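Local structure of cytidine deaminase (Mycobacterium leprae, 3R2N) at residues G34-V39 with L44-N49; C60-M65 with Q98-H103; E107-I110 with G115-T118. The protein probably catalyses the zinc-dependent hydrolytic deamination of cytidine to uridine in pyrimidine salvage, working as a homotetramer. All coordinates share one frame; numbering follows the deposited sequence.

How the interactions relate
Along the chain the three contacts come in series, 34-39 with 44-49, then 60-65 with 98-103, then 107-110 with 115-118. Interactions 1 and 3 are hairpins at the two ends of one mixed sheet, with centres about 15 Å apart and nearest atoms about 6 Å apart. Interaction 2 packs two helices and carries part of the zinc site. Its centre is about 10 Å from that of interaction 1 and about 14 Å from that of interaction 3, and it touches both. Val-35 and Ile-45 pack on Met-65, while Leu-100 meets Leu-108 and Ile-110. The two helices thus connect the zinc site to both hairpins, mostly through apolar contacts, with a probable hydrogen bond between Ser-64 OG and Val-48 O.

Interaction 1 of 3, residues G34-V39 with L44-N49; sequences GVAGFV and LITGVN
With chi1 at 68° in Val-35, CG1 sits between the backbone N and the carbonyl carbon, and this places it over Gly-47, 3.4 Å from Gly-47 O. Ile-45 CG1 takes the same kind of position (chi1 60°), and the extended chain beyond it carries CD1 to within 3.8 Å of Val-39 CG2, the two side chains meeting at about a right angle. The backbones are held by two reciprocal hydrogen-bonded pairs. Val-35 N donates to Gly-47 O (2.9 Å), and Gly-47 N returns a bond to Val-35 O. Gly-37 N reaches Ile-45 O at 2.8 Å, while Ile-45 N binds Gly-37 O. Thr-46 CA lies 3.0 Å from Val-35 O, a CA-H...O contact that supplements the ladder. On the other face, Leu-44 spreads its branches: CD2 meets Ala-36 CB at 3.8 Å, and CD1 comes obliquely to Phe-38 CE1 at 4.0 Å. Helix 10-21 covers this face, whereas helix 61-71 packs on Val-35, Val-39 and Ile-45. With strand axes at 156° and the partner 34-39 also bonded to strand 77-83, this is the antiparallel beta hairpin that forms one edge of the sheet within the subunit, in a cytidine deaminase alpha/beta fold.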
loop_
_atom_site.group_PDB
_atom_site.type_symbol
_atom_site.label_atom_id
_atom_site.label_comp_id
_atom_site.label_asym_id
_atom_site.label_seq_id
_atom_site.Cartn_x
_atom_site.Cartn_y
_atom_site.Cartn_z
ATOM N N GLY D 34 8.645 -2.340 16.847
ATOM C CA GLY D 34 9.280 -3.623 16.658
ATOM C C GLY D 34 8.236 -4.707 16.796
ATOM O O GLY D 34 7.212 -4.504 17.458
ATOM N N VAL D 35 8.463 -5.840 16.123
ATOM C CA VAL D 35 7.547 -6.974 16.231
ATOM C C VAL D 35 8.353 -8.245 16.275
ATOM O O VAL D 35 9.447 -8.317 15.727
ATOM C CB VAL D 35 6.486 -7.026 15.069
ATOM C CG1 VAL D 35 7.138 -7.346 13.687
ATOM C CG2 VAL D 35 5.403 -8.028 15.381
ATOM N N ALA D 36 7.805 -9.260 16.914
ATOM C CA ALA D 36 8.484 -10.515 17.019
ATOM C C ALA D 36 7.411 -11.594 17.022
ATOM O O ALA D 36 6.318 -11.404 17.585
ATOM C CB ALA D 36 9.354 -10.577 18.325
ATOM N N GLY D 37 7.764 -12.736 16.426
ATOM C CA GLY D 37 6.835 -13.817 16.173
ATOM C C GLY D 37 7.499 -15.159 16.394
ATOM O O GLY D 37 8.694 -15.300 16.171
ATOM N N PHE D 38 6.724 -16.131 16.873
ATOM C CA PHE D 38 7.117 -17.539 16.794
ATOM C C PHE D 38 6.481 -18.192 15.584
ATOM O O PHE D 38 5.296 -18.002 15.314
ATOM C CB PHE D 38 6.702 -18.279 18.045
ATOM C CG PHE D 38 7.591 -18.021 19.219
ATOM C CD1 PHE D 38 8.970 -18.185 19.114
ATOM C CD2 PHE D 38 7.051 -17.644 20.449
ATOM C CE1 PHE D 38 9.821 -17.973 20.222
ATOM C CE2 PHE D 38 7.889 -17.433 21.562
ATOM C CZ PHE D 38 9.286 -17.585 21.430
ATOM N N VAL D 39 7.276 -18.945 14.839
ATOM C CA VAL D 39 6.752 -19.678 13.680
ATOM C C VAL D 39 6.372 -21.079 14.190
ATOM O O VAL D 39 6.719 -21.438 15.329
ATOM C CB VAL D 39 7.772 -19.694 12.515
ATOM C CG1 VAL D 39 7.112 -20.100 11.257
ATOM C CG2 VAL D 39 8.353 -18.296 12.321
ATOM N N LEU D 44 12.072 -17.818 16.062
ATOM C CA LEU D 44 11.708 -16.443 16.343
ATOM C C LEU D 44 12.047 -15.578 15.142
ATOM O O LEU D 44 13.184 -15.577 14.688
ATOM C CB LEU D 44 12.480 -15.940 17.559
ATOM C CG LEU D 44 11.759 -14.892 18.415
ATOM C CD1 LEU D 44 12.360 -14.878 19.819
ATOM C CD2 LEU D 44 11.766 -13.494 17.822
ATOM N N ILE D 45 11.061 -14.853 14.630
ATOM C CA ILE D 45 11.320 -13.833 13.639
ATOM C C ILE D 45 10.919 -12.446 14.132
ATOM O O ILE D 45 10.217 -12.330 15.126
ATOM C CB ILE D 45 10.744 -14.182 12.243
ATOM C CG1 ILE D 45 9.218 -14.369 12.277
ATOM C CG2 ILE D 45 11.491 -15.412 11.697
ATOM C CD1 ILE D 45 8.613 -14.731 10.905
ATOM N N THR D 46 11.420 -11.401 13.471
ATOM C CA THR D 46 11.180 -10.012 13.889
ATOM C C THR D 46 10.999 -9.133 12.658
ATOM O O THR D 46 11.207 -9.585 11.535
ATOM C CB THR D 46 12.366 -9.431 14.634
ATOM O OG1 THR D 46 13.460 -9.283 13.706
ATOM C CG2 THR D 46 12.783 -10.310 15.812
ATOM N N GLY D 47 10.621 -7.874 12.896
ATOM C CA GLY D 47 10.385 -6.888 11.841
ATOM C C GLY D 47 10.335 -5.516 12.491
ATOM O O GLY D 47 9.968 -5.400 13.672
ATOM N N VAL D 48 10.743 -4.498 11.737
ATOM C CA VAL D 48 10.684 -3.106 12.172
ATOM C C VAL D 48 9.958 -2.303 11.114
ATOM O O VAL D 48 9.951 -2.686 9.915
ATOM C CB VAL D 48 12.092 -2.482 12.341
ATOM C CG1 VAL D 48 12.861 -3.205 13.439
ATOM C CG2 VAL D 48 12.869 -2.509 11.010
ATOM N N ASN D 49 9.346 -1.197 11.521
ATOM C CA ASN D 49 8.672 -0.376 10.529
ATOM C C ASN D 49 9.673 0.369 9.702
ATOM O O ASN D 49 10.713 0.748 10.218
ATOM C CB ASN D 49 7.621 0.564 11.113
ATOM C CG ASN D 49 8.161 1.508 12.204
ATOM O OD1 ASN D 49 9.085 1.186 12.997
ATOM N ND2 ASN D 49 7.502 2.662 12.305
#

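Interaction 2 of 3, residues C60-M65 with Q98-H103; sequences CAECSM and QLLYEH. With ZN (zinc ion), chain K; EDO (1,2-ethanediol), chain L.
Oxygen O2 of the bound ethanediol binds the zinc ion at 2.2 Å, and Glu-62 OE2 comes close to the same O2, at 2.5 Å, a short contact whose nature is left open. Ethanediol O1 donates a hydrogen bond to Glu-62 OE1 (2.9 Å), and the diol is also hydrogen-bonded to Cys-93 N. The bend of the Glu-62 chain at chi2 (92°) turns the carboxylate to the metal side. Zinc is also bound by Cys-60 SG at 2.4 Å, and Cys-93 and Cys-96, the latter on helix 94-104, complete the four ligands. Away from the metal the two helices meet through apolar groups, with no hydrogen bond between the segments. Leu-99 CD1 reaches Cys-63 SG at 3.6 Å and also approaches Cys-63 CA. Two residues further along helix 61-71, a bend at chi3 (65°) brings Met-65 CE to 3.9 Å from Leu-100 CD2, the two side chains crossing at about a right angle. The axes of these short helical segments differ by 29° and come no closer than 10.2 Å. Cys-60 at the N-cap of helix 61-71, followed by Ala-61 and Glu-62, matches the Cys-Ala-Glu motif of the cytidine deaminase zinc site; the diol, probably from the crystallisation liquor, puts an oxygen where a zinc-bound water is expected in this family.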
loop_
_atom_site.group_PDB
_atom_site.type_symbol
_atom_site.label_atom_id
_atom_site.label_comp_id
_atom_site.label_asym_id
_atom_site.label_seq_id
_atom_site.Cartn_x
_atom_site.Cartn_y
_atom_site.Cartn_z
ATOM N N CYS D 60 4.822 -1.510 7.617
ATOM C CA CYS D 60 4.656 -1.724 9.056
ATOM C C CYS D 60 5.656 -2.761 9.527
ATOM O O CYS D 60 6.203 -3.503 8.716
ATOM C CB CYS D 60 3.242 -2.157 9.416
ATOM S SG CYS D 60 1.953 -0.857 9.200
ATOM N N ALA D 61 5.895 -2.796 10.837
ATOM C CA ALA D 61 6.742 -3.804 11.451
ATOM C C ALA D 61 6.290 -5.217 11.050
ATOM O O ALA D 61 7.139 -6.061 10.716
ATOM C CB ALA D 61 6.760 -3.636 13.017
ATOM N N GLU D 62 4.974 -5.453 11.053
ATOM C CA GLU D 62 4.385 -6.765 10.733
ATOM C C GLU D 62 4.676 -7.188 9.284
ATOM O O GLU D 62 4.945 -8.366 9.046
ATOM C CB GLU D 62 2.866 -6.799 11.014
ATOM C CG GLU D 62 2.473 -6.455 12.462
ATOM C CD GLU D 62 2.187 -4.979 12.637
ATOM O OE1 GLU D 62 3.070 -4.149 12.305
ATOM O OE2 GLU D 62 1.071 -4.633 13.076
ATOM N N CYS D 63 4.606 -6.233 8.345
ATOM C CA CYS D 63 5.093 -6.420 6.939
ATOM C C CYS D 63 6.548 -6.942 6.917
ATOM O O CYS D 63 6.858 -7.906 6.193
ATOM C CB CYS D 63 5.051 -5.112 6.145
ATOM S SG CYS D 63 3.397 -4.382 5.895
ATOM N N SER D 64 7.428 -6.310 7.720
ATOM C CA SER D 64 8.828 -6.652 7.641
ATOM C C SER D 64 8.998 -8.078 8.099
ATOM O O SER D 64 9.720 -8.855 7.468
ATOM C CB SER D 64 9.714 -5.702 8.433
ATOM O OG SER D 64 9.759 -4.444 7.817
ATOM N N MET D 65 8.244 -8.421 9.133
ATOM C CA MET D 65 8.276 -9.746 9.732
ATOM C C MET D 65 7.766 -10.819 8.797
ATOM O O MET D 65 8.352 -11.890 8.705
ATOM C CB MET D 65 7.478 -9.765 11.046
ATOM C CG MET D 65 7.417 -11.153 11.649
ATOM S SD MET D 65 6.381 -11.227 13.116
ATOM C CE MET D 65 4.777 -10.855 12.405
ATOM N N GLN D 98 -4.795 -8.254 8.100
ATOM C CA GLN D 98 -4.971 -9.050 6.892
ATOM C C GLN D 98 -3.693 -9.874 6.543
ATOM O O GLN D 98 -3.819 -11.046 6.208
ATOM C CB GLN D 98 -5.518 -8.198 5.728
ATOM C CG GLN D 98 -6.094 -8.992 4.513
ATOM C CD GLN D 98 -7.447 -9.607 4.808
ATOM O OE1 GLN D 98 -8.379 -8.907 5.202
ATOM N NE2 GLN D 98 -7.562 -10.917 4.652
ATOM N N LEU D 99 -2.486 -9.302 6.650
ATOM C CA LEU D 99 -1.254 -10.095 6.392
ATOM C C LEU D 99 -1.164 -11.263 7.372
ATOM O O LEU D 99 -1.030 -12.416 6.948
ATOM C CB LEU D 99 0.036 -9.258 6.430
ATOM C CG LEU D 99 0.204 -8.033 5.521
ATOM C CD1 LEU D 99 1.595 -7.494 5.624
ATOM C CD2 LEU D 99 -0.153 -8.257 4.039
ATOM N N LEU D 100 -1.297 -10.958 8.665
ATOM C CA LEU D 100 -1.226 -11.944 9.730
ATOM C C LEU D 100 -2.222 -13.082 9.568
ATOM O O LEU D 100 -1.917 -14.257 9.859
ATOM C CB LEU D 100 -1.440 -11.279 11.089
ATOM C CG LEU D 100 -0.417 -10.225 11.467
ATOM C CD1 LEU D 100 -0.904 -9.386 12.644
ATOM C CD2 LEU D 100 0.934 -10.860 11.737
ATOM N N TYR D 101 -3.420 -12.732 9.120
ATOM C CA TYR D 101 -4.456 -13.707 8.915
ATOM C C TYR D 101 -3.990 -14.649 7.840
ATOM O O TYR D 101 -4.074 -15.863 7.997
ATOM C CB TYR D 101 -5.777 -13.065 8.465
ATOM C CG TYR D 101 -6.925 -14.050 8.576
ATOM C CD1 TYR D 101 -7.556 -14.263 9.808
ATOM C CD2 TYR D 101 -7.361 -14.794 7.473
ATOM C CE1 TYR D 101 -8.608 -15.168 9.940
ATOM C CE2 TYR D 101 -8.413 -15.717 7.595
ATOM C CZ TYR D 101 -9.033 -15.890 8.844
ATOM O OH TYR D 101 -10.082 -16.792 9.021
ATOM N N GLU D 102 -3.520 -14.085 6.739
ATOM C CA GLU D 102 -3.104 -14.891 5.620
ATOM C C GLU D 102 -1.938 -15.873 5.986
ATOM O O GLU D 102 -1.866 -16.958 5.429
ATOM C CB GLU D 102 -2.814 -14.008 4.400
ATOM C CG GLU D 102 -2.297 -14.799 3.237
ATOM C CD GLU D 102 -2.877 -14.413 1.903
ATOM O OE1 GLU D 102 -3.733 -13.512 1.829
ATOM O OE2 GLU D 102 -2.472 -15.021 0.899
ATOM N N HIS D 103 -1.088 -15.525 6.956
ATOM C CA HIS D 103 0.084 -16.344 7.270
ATOM C C HIS D 103 0.034 -17.058 8.603
ATOM O O HIS D 103 0.949 -17.817 8.917
ATOM C CB HIS D 103 1.370 -15.523 7.147
ATOM C CG HIS D 103 1.475 -14.823 5.832
ATOM N ND1 HIS D 103 1.715 -15.497 4.660
ATOM C CD2 HIS D 103 1.267 -13.530 5.487
ATOM C CE1 HIS D 103 1.687 -14.643 3.648
ATOM N NE2 HIS D 103 1.400 -13.445 4.123
HETATM ZN ZN ZN K . 0.161 -2.207 10.080
HETATM C C1 EDO L . 1.192 -1.237 14.214
HETATM O O1 EDO L . 2.448 -1.911 13.993
HETATM C C2 EDO L . 0.489 -1.082 12.871
HETATM O O2 EDO L . 0.354 -2.375 12.238
#

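Interaction 3 of 3, residues E107-I110 with G115-T118; sequences ELKI and GVQT
The antiparallel beta hairpin of strands 109-112 and 115-118 forms one end of the sheet, and its paired register is set by Ile-110 and Gln-117. Ile-110 N donates to Gln-117 O at 2.8 Å with an N-H...O angle of 177°, and Gln-117 N returns a bond of 2.9 Å to Ile-110 O at 170°. Lys-109 and Thr-118 form the neighbouring non-hydrogen-bonded pair. Beside this pair, Thr-118 CA makes a CA-H...O contact of 3.2 Å with Leu-108 O. On the Lys-109 face, Val-116 CG1 is anti to the backbone N (chi1 -180°), which sets it against the lysine chain, 3.7 Å from Lys-109 CB and 3.8 Å from Lys-109 CD. The lysine chain runs on extended, and its amino end swings clear of the partner strand. Trp-10 of helix 10-21 packs on both these residues. Ile-110 points to the other face, where it packs on Met-119 and Leu-122 of helix 119-122, Leu-100 and Val-80. Thr-118 ends the strand as the N-cap of helix 119-122, its side chain capping a backbone N beyond it. The chemistry is therefore divided: two nearly straight backbone bonds fix the register, while Val-116 CG1 adds an apolar contact along the lysine methylenes, with no side-chain hydrogen bond between 107-110 and 115-118.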
loop_
_atom_site.group_PDB
_atom_site.type_symbol
_atom_site.label_atom_id
_atom_site.label_comp_id
_atom_site.label_asym_id
_atom_site.label_seq_id
_atom_site.Cartn_x
_atom_site.Cartn_y
_atom_site.Cartn_z
ATOM N N GLU D 107 -6.282 -18.874 14.261
ATOM C CA GLU D 107 -5.827 -19.336 15.573
ATOM C C GLU D 107 -4.485 -18.712 15.952
ATOM O O GLU D 107 -3.918 -19.032 16.992
ATOM C CB GLU D 107 -5.751 -20.868 15.597
ATOM N N LEU D 108 -3.977 -17.818 15.100
ATOM C CA LEU D 108 -2.790 -17.045 15.448
ATOM C C LEU D 108 -3.062 -16.220 16.719
ATOM O O LEU D 108 -4.086 -15.539 16.814
ATOM C CB LEU D 108 -2.377 -16.146 14.279
ATOM C CG LEU D 108 -1.275 -15.080 14.439
ATOM C CD1 LEU D 108 0.055 -15.604 14.992
ATOM C CD2 LEU D 108 -1.058 -14.363 13.101
ATOM N N LYS D 109 -2.151 -16.291 17.682
ATOM C CA LYS D 109 -2.243 -15.441 18.860
ATOM C C LYS D 109 -1.472 -14.109 18.687
ATOM O O LYS D 109 -0.295 -14.085 18.277
ATOM C CB LYS D 109 -1.782 -16.190 20.120
ATOM C CG LYS D 109 -2.430 -17.577 20.301
ATOM C CD LYS D 109 -2.309 -18.039 21.756
ATOM C CE LYS D 109 -2.247 -19.552 21.927
ATOM N NZ LYS D 109 -1.847 -19.866 23.336
ATOM N N ILE D 110 -2.164 -13.013 18.999
ATOM C CA ILE D 110 -1.575 -11.678 19.037
ATOM C C ILE D 110 -1.650 -11.156 20.462
ATOM O O ILE D 110 -2.699 -11.231 21.079
ATOM C CB ILE D 110 -2.378 -10.706 18.149
ATOM C CG1 ILE D 110 -2.584 -11.256 16.726
ATOM C CG2 ILE D 110 -1.779 -9.327 18.173
ATOM C CD1 ILE D 110 -1.334 -11.643 15.988
ATOM N N GLY D 115 -4.539 -8.092 26.618
ATOM C CA GLY D 115 -4.200 -9.516 26.688
ATOM C C GLY D 115 -4.216 -10.230 25.345
ATOM O O GLY D 115 -4.451 -9.620 24.308
ATOM N N VAL D 116 -3.961 -11.532 25.362
ATOM C CA VAL D 116 -3.867 -12.321 24.139
ATOM C C VAL D 116 -5.215 -12.440 23.435
ATOM O O VAL D 116 -6.227 -12.702 24.063
ATOM C CB VAL D 116 -3.333 -13.727 24.467
ATOM C CG1 VAL D 116 -3.211 -14.593 23.188
ATOM C CG2 VAL D 116 -1.982 -13.624 25.203
ATOM N N GLN D 117 -5.230 -12.236 22.129
ATOM C CA GLN D 117 -6.442 -12.422 21.337
ATOM C C GLN D 117 -6.072 -13.228 20.107
ATOM O O GLN D 117 -4.907 -13.243 19.716
ATOM C CB GLN D 117 -7.019 -11.067 20.903
ATOM C CG GLN D 117 -7.636 -10.222 22.030
ATOM C CD GLN D 117 -9.081 -10.575 22.259
ATOM O OE1 GLN D 117 -9.412 -11.684 22.686
ATOM N NE2 GLN D 117 -9.960 -9.641 21.955
ATOM N N THR D 118 -7.040 -13.905 19.496
ATOM C CA THR D 118 -6.740 -14.638 18.277
ATOM C C THR D 118 -7.116 -13.771 17.086
ATOM O O THR D 118 -7.869 -12.819 17.235
ATOM C CB THR D 118 -7.467 -15.992 18.202
ATOM O OG1 THR D 118 -8.850 -15.756 17.999
ATOM C CG2 THR D 118 -7.283 -16.823 19.488
#